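Local coordinates for ribokinase (PDB 6WHJ), which probably phosphorylates D-ribose at O-5 with magnesium-ATP, giving the D-ribose 5-phosphate used in nucleotide synthesis and the pentose phosphate pathway, at residues 275-287 with 303-315. Numbering follows the deposited sequence.
Sequences CFIGSFCVRLMEL and TIAEAARFASVAA
Cys-275 O is gripped twice by Ser-279, whose backbone N and OG (2.8 Å from that oxygen for OG) reach it from opposite faces of its plane. This second bond keeps the hydroxyl within its own helix while OG packs against Ala-314 CB of the other. The two helices, antiparallel in sense but crossing at 139°, with the segment axes 7.8 Å apart at closest approach, mesh knobs-into-holes. Phe-276, with CG anti to the backbone N (chi1 -179°), swings its ring across Ala-311, whose CB sits 3.6 Å from the centroid over one face. Phe-280 inserts among Ile-304, Ala-307, Ala-308 and Ala-311, its CE1 3.6 Å from Ala-307 CB; Ala-307 in turn fills a hole between Phe-280, Arg-283, Leu-284 and Leu-287.

Arg-283, bent at chi2, lays CD over one face of the Phe-310 ring, 4.0 Å from the centroid, in a CH-pi contact. Its NH2 reaches Glu-306 OE1 at 3.1 Å in a weak, bent bond (132°), NH1 binds Glu-286 OE1 through that oxygen's anti lone pair, and Leu-287 CD2 lies over one guanidinium face, toward its rim. Glu-286 also pairs with Arg-331.

In this PfkB-family fold the pair joins helix 272-287, whose first turn carries the predicted catalytic base Asp-274, to helix 301-318. Small Ala-307 and Ala-311, where the backbones come nearest, are consistent with the close approach, and a weak salt bridge borders the mainly apolar interface beside Phe-310 and Leu-287.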
loop_
_atom_site.group_PDB
_atom_site.type_symbol
_atom_site.label_atom_id
_atom_site.label_comp_id
_atom_site.label_asym_id
_atom_site.label_seq_id
_atom_site.Cartn_x
_atom_site.Cartn_y
_atom_site.Cartn_z
ATOM N N CYS B 275 -15.967 15.847 1.318
ATOM C CA CYS B 275 -16.518 17.006 0.634
ATOM C C CYS B 275 -17.850 17.404 1.250
ATOM O O CYS B 275 -18.132 18.596 1.414
ATOM C CB CYS B 275 -16.661 16.700 -0.859
ATOM S SG CYS B 275 -17.615 17.904 -1.784
ATOM N N PHE B 276 -18.660 16.418 1.648
ATOM C CA PHE B 276 -19.925 16.723 2.308
ATOM C C PHE B 276 -19.683 17.413 3.641
ATOM O O PHE B 276 -20.329 18.416 3.961
ATOM C CB PHE B 276 -20.758 15.456 2.499
ATOM C CG PHE B 276 -22.093 15.700 3.160
ATOM C CD1 PHE B 276 -22.208 15.754 4.545
ATOM C CD2 PHE B 276 -23.233 15.875 2.399
ATOM C CE1 PHE B 276 -23.433 15.981 5.147
ATOM C CE2 PHE B 276 -24.461 16.098 2.998
ATOM C CZ PHE B 276 -24.561 16.156 4.374
ATOM N N ILE B 277 -18.762 16.881 4.445
ATOM C CA ILE B 277 -18.508 17.493 5.746
ATOM C C ILE B 277 -17.964 18.905 5.568
ATOM O O ILE B 277 -18.423 19.848 6.227
ATOM C CB ILE B 277 -17.558 16.612 6.581
ATOM C CG1 ILE B 277 -18.235 15.294 6.957
ATOM C CG2 ILE B 277 -17.087 17.359 7.823
ATOM C CD1 ILE B 277 -19.420 15.477 7.850
ATOM N N GLY B 278 -17.030 19.085 4.630
ATOM C CA GLY B 278 -16.468 20.409 4.407
ATOM C C GLY B 278 -17.508 21.423 3.959
ATOM O O GLY B 278 -17.578 22.533 4.497
ATOM N N SER B 279 -18.322 21.057 2.958
ATOM C CA SER B 279 -19.349 21.969 2.466
ATOM C C SER B 279 -20.385 22.272 3.540
ATOM O O SER B 279 -20.792 23.429 3.709
ATOM C CB SER B 279 -20.026 21.381 1.234
ATOM O OG SER B 279 -19.056 21.036 0.275
ATOM N N PHE B 280 -20.787 21.249 4.303
ATOM C CA PHE B 280 -21.711 21.450 5.413
ATOM C C PHE B 280 -21.177 22.506 6.374
ATOM O O PHE B 280 -21.921 23.386 6.821
ATOM C CB PHE B 280 -21.935 20.121 6.141
ATOM C CG PHE B 280 -22.809 20.228 7.348
ATOM C CD1 PHE B 280 -24.166 20.497 7.224
ATOM C CD2 PHE B 280 -22.261 20.124 8.627
ATOM C CE1 PHE B 280 -24.978 20.607 8.351
ATOM C CE2 PHE B 280 -23.062 20.240 9.765
ATOM C CZ PHE B 280 -24.428 20.484 9.624
ATOM N N CYS B 281 -19.877 22.449 6.682
ATOM C CA CYS B 281 -19.294 23.429 7.591
ATOM C C CYS B 281 -19.246 24.815 6.962
ATOM O O CYS B 281 -19.490 25.816 7.648
ATOM C CB CYS B 281 -17.899 22.986 8.022
ATOM S SG CYS B 281 -17.927 21.571 9.136
ATOM N N VAL B 282 -18.923 24.902 5.669
ATOM C CA VAL B 282 -18.892 26.206 5.008
ATOM C C VAL B 282 -20.254 26.880 5.102
ATOM O O VAL B 282 -20.367 28.023 5.559
ATOM C CB VAL B 282 -18.423 26.068 3.547
ATOM C CG1 VAL B 282 -18.750 27.328 2.760
ATOM C CG2 VAL B 282 -16.931 25.807 3.512
ATOM N N ARG B 283 -21.313 26.170 4.692
ATOM C CA ARG B 283 -22.658 26.742 4.724
ATOM C C ARG B 283 -23.148 26.968 6.146
ATOM O O ARG B 283 -23.869 27.938 6.401
ATOM C CB ARG B 283 -23.639 25.838 3.987
ATOM C CG ARG B 283 -24.937 26.519 3.597
ATOM C CD ARG B 283 -24.688 27.713 2.705
ATOM N NE ARG B 283 -25.921 28.459 2.479
ATOM C CZ ARG B 283 -26.071 29.762 2.699
ATOM N NH1 ARG B 283 -25.050 30.494 3.133
ATOM N NH2 ARG B 283 -27.243 30.332 2.457
ATOM N N LEU B 284 -22.778 26.090 7.077
ATOM C CA LEU B 284 -23.146 26.289 8.472
ATOM C C LEU B 284 -22.539 27.575 9.000
ATOM O O LEU B 284 -23.227 28.397 9.616
ATOM C CB LEU B 284 -22.694 25.091 9.298
ATOM C CG LEU B 284 -23.303 24.873 10.674
ATOM C CD1 LEU B 284 -24.811 24.913 10.573
ATOM C CD2 LEU B 284 -22.847 23.523 11.203
ATOM N N MET B 285 -21.250 27.781 8.728
ATOM C CA MET B 285 -20.567 28.990 9.169
ATOM C C MET B 285 -21.167 30.235 8.530
ATOM O O MET B 285 -21.239 31.289 9.171
ATOM C CB MET B 285 -19.072 28.885 8.848
ATOM C CG MET B 285 -18.234 30.074 9.295
ATOM S SD MET B 285 -18.120 31.343 8.007
ATOM C CE MET B 285 -17.384 30.387 6.688
ATOM N N GLU B 286 -21.620 30.132 7.278
ATOM C CA GLU B 286 -22.182 31.299 6.605
ATOM C C GLU B 286 -23.554 31.650 7.158
ATOM O O GLU B 286 -23.873 32.830 7.335
ATOM C CB GLU B 286 -22.259 31.057 5.100
ATOM C CG GLU B 286 -20.921 31.145 4.402
ATOM C CD GLU B 286 -20.976 30.690 2.953
ATOM O OE1 GLU B 286 -22.070 30.289 2.491
ATOM O OE2 GLU B 286 -19.925 30.761 2.271
ATOM N N LEU B 287 -24.374 30.638 7.454
ATOM C CA LEU B 287 -25.702 30.906 7.995
ATOM C C LEU B 287 -25.632 31.541 9.380
ATOM O O LEU B 287 -26.558 32.259 9.776
ATOM C CB LEU B 287 -26.518 29.613 8.037
ATOM C CG LEU B 287 -26.889 29.020 6.674
ATOM C CD1 LEU B 287 -27.483 27.632 6.827
ATOM C CD2 LEU B 287 -27.827 29.936 5.886
ATOM N N THR B 303 -32.013 25.522 10.085
ATOM C CA THR B 303 -30.714 26.055 9.683
ATOM C C THR B 303 -29.733 24.927 9.415
ATOM O O THR B 303 -28.981 24.969 8.437
ATOM C CB THR B 303 -30.161 26.996 10.757
ATOM O OG1 THR B 303 -31.081 28.075 10.991
ATOM C CG2 THR B 303 -28.811 27.566 10.318
ATOM N N ILE B 304 -29.723 23.912 10.286
ATOM C CA ILE B 304 -28.896 22.732 10.063
ATOM C C ILE B 304 -29.307 22.048 8.771
ATOM O O ILE B 304 -28.462 21.554 8.014
ATOM C CB ILE B 304 -28.992 21.773 11.267
ATOM C CG1 ILE B 304 -28.721 22.533 12.569
ATOM C CG2 ILE B 304 -28.064 20.569 11.096
ATOM C CD1 ILE B 304 -27.341 23.157 12.641
ATOM N N ALA B 305 -30.615 22.013 8.498
ATOM C CA ALA B 305 -31.094 21.379 7.275
ATOM C C ALA B 305 -30.640 22.142 6.036
ATOM O O ALA B 305 -30.234 21.527 5.045
ATOM C CB ALA B 305 -32.616 21.259 7.297
ATOM N N GLU B 306 -30.658 23.479 6.082
ATOM C CA GLU B 306 -30.231 24.238 4.912
ATOM C C GLU B 306 -28.746 24.028 4.629
ATOM O O GLU B 306 -28.338 23.930 3.467
ATOM C CB GLU B 306 -30.549 25.726 5.080
ATOM C CG GLU B 306 -30.176 26.530 3.834
ATOM C CD GLU B 306 -30.464 28.013 3.945
ATOM O OE1 GLU B 306 -29.849 28.787 3.178
ATOM O OE2 GLU B 306 -31.309 28.408 4.781
ATOM N N ALA B 307 -27.925 23.941 5.676
ATOM C CA ALA B 307 -26.509 23.658 5.473
ATOM C C ALA B 307 -26.307 22.290 4.829
ATOM O O ALA B 307 -25.442 22.121 3.965
ATOM C CB ALA B 307 -25.762 23.754 6.806
ATOM N N ALA B 308 -27.122 21.306 5.213
ATOM C CA ALA B 308 -26.982 19.967 4.651
ATOM C C ALA B 308 -27.493 19.879 3.213
ATOM O O ALA B 308 -26.935 19.115 2.414
ATOM C CB ALA B 308 -27.706 18.952 5.538
ATOM N N ARG B 309 -28.522 20.662 2.853
ATOM C CA ARG B 309 -28.939 20.716 1.452
ATOM C C ARG B 309 -27.803 21.218 0.576
ATOM O O ARG B 309 -27.555 20.683 -0.510
ATOM C CB ARG B 309 -30.164 21.619 1.275
ATOM C CG ARG B 309 -31.483 21.020 1.716
ATOM C CD ARG B 309 -32.661 21.929 1.333
ATOM N NE ARG B 309 -32.906 23.016 2.289
ATOM C CZ ARG B 309 -33.663 22.895 3.377
ATOM N NH1 ARG B 309 -34.244 21.736 3.660
ATOM N NH2 ARG B 309 -33.833 23.926 4.187
ATOM N N PHE B 310 -27.094 22.240 1.048
ATOM C CA PHE B 310 -25.935 22.753 0.335
ATOM C C PHE B 310 -24.859 21.683 0.224
ATOM O O PHE B 310 -24.305 21.456 -0.859
ATOM C CB PHE B 310 -25.436 23.992 1.080
ATOM C CG PHE B 310 -24.228 24.651 0.488
ATOM C CD1 PHE B 310 -24.364 25.636 -0.469
ATOM C CD2 PHE B 310 -22.961 24.348 0.953
ATOM C CE1 PHE B 310 -23.249 26.276 -0.989
ATOM C CE2 PHE B 310 -21.852 24.983 0.443
ATOM C CZ PHE B 310 -21.993 25.942 -0.529
ATOM N N ALA B 311 -24.617 20.948 1.311
ATOM C CA ALA B 311 -23.575 19.926 1.297
ATOM C C ALA B 311 -23.929 18.794 0.346
ATOM O O ALA B 311 -23.039 18.218 -0.291
ATOM C CB ALA B 311 -23.331 19.393 2.709
ATOM N N SER B 312 -25.220 18.454 0.243
ATOM C CA SER B 312 -25.642 17.412 -0.696
ATOM C C SER B 312 -25.340 17.800 -2.142
ATOM O O SER B 312 -24.827 16.986 -2.916
ATOM C CB SER B 312 -27.136 17.120 -0.529
ATOM O OG SER B 312 -27.413 16.691 0.789
ATOM N N VAL B 313 -25.634 19.047 -2.518
ATOM C CA VAL B 313 -25.393 19.487 -3.885
ATOM C C VAL B 313 -23.903 19.426 -4.196
ATOM O O VAL B 313 -23.495 18.975 -5.277
ATOM C CB VAL B 313 -25.975 20.901 -4.094
ATOM C CG1 VAL B 313 -25.609 21.463 -5.468
ATOM C CG2 VAL B 313 -27.487 20.888 -3.909
ATOM N N ALA B 314 -23.063 19.867 -3.253
ATOM C CA ALA B 314 -21.623 19.804 -3.469
ATOM C C ALA B 314 -21.136 18.362 -3.550
ATOM O O ALA B 314 -20.319 18.025 -4.416
ATOM C CB ALA B 314 -20.894 20.567 -2.370
ATOM N N ALA B 315 -21.630 17.491 -2.668
ATOM C CA ALA B 315 -21.229 16.089 -2.731
ATOM C C ALA B 315 -21.755 15.423 -3.997
ATOM O O ALA B 315 -21.061 14.599 -4.611
ATOM C CB ALA B 315 -21.713 15.342 -1.488
#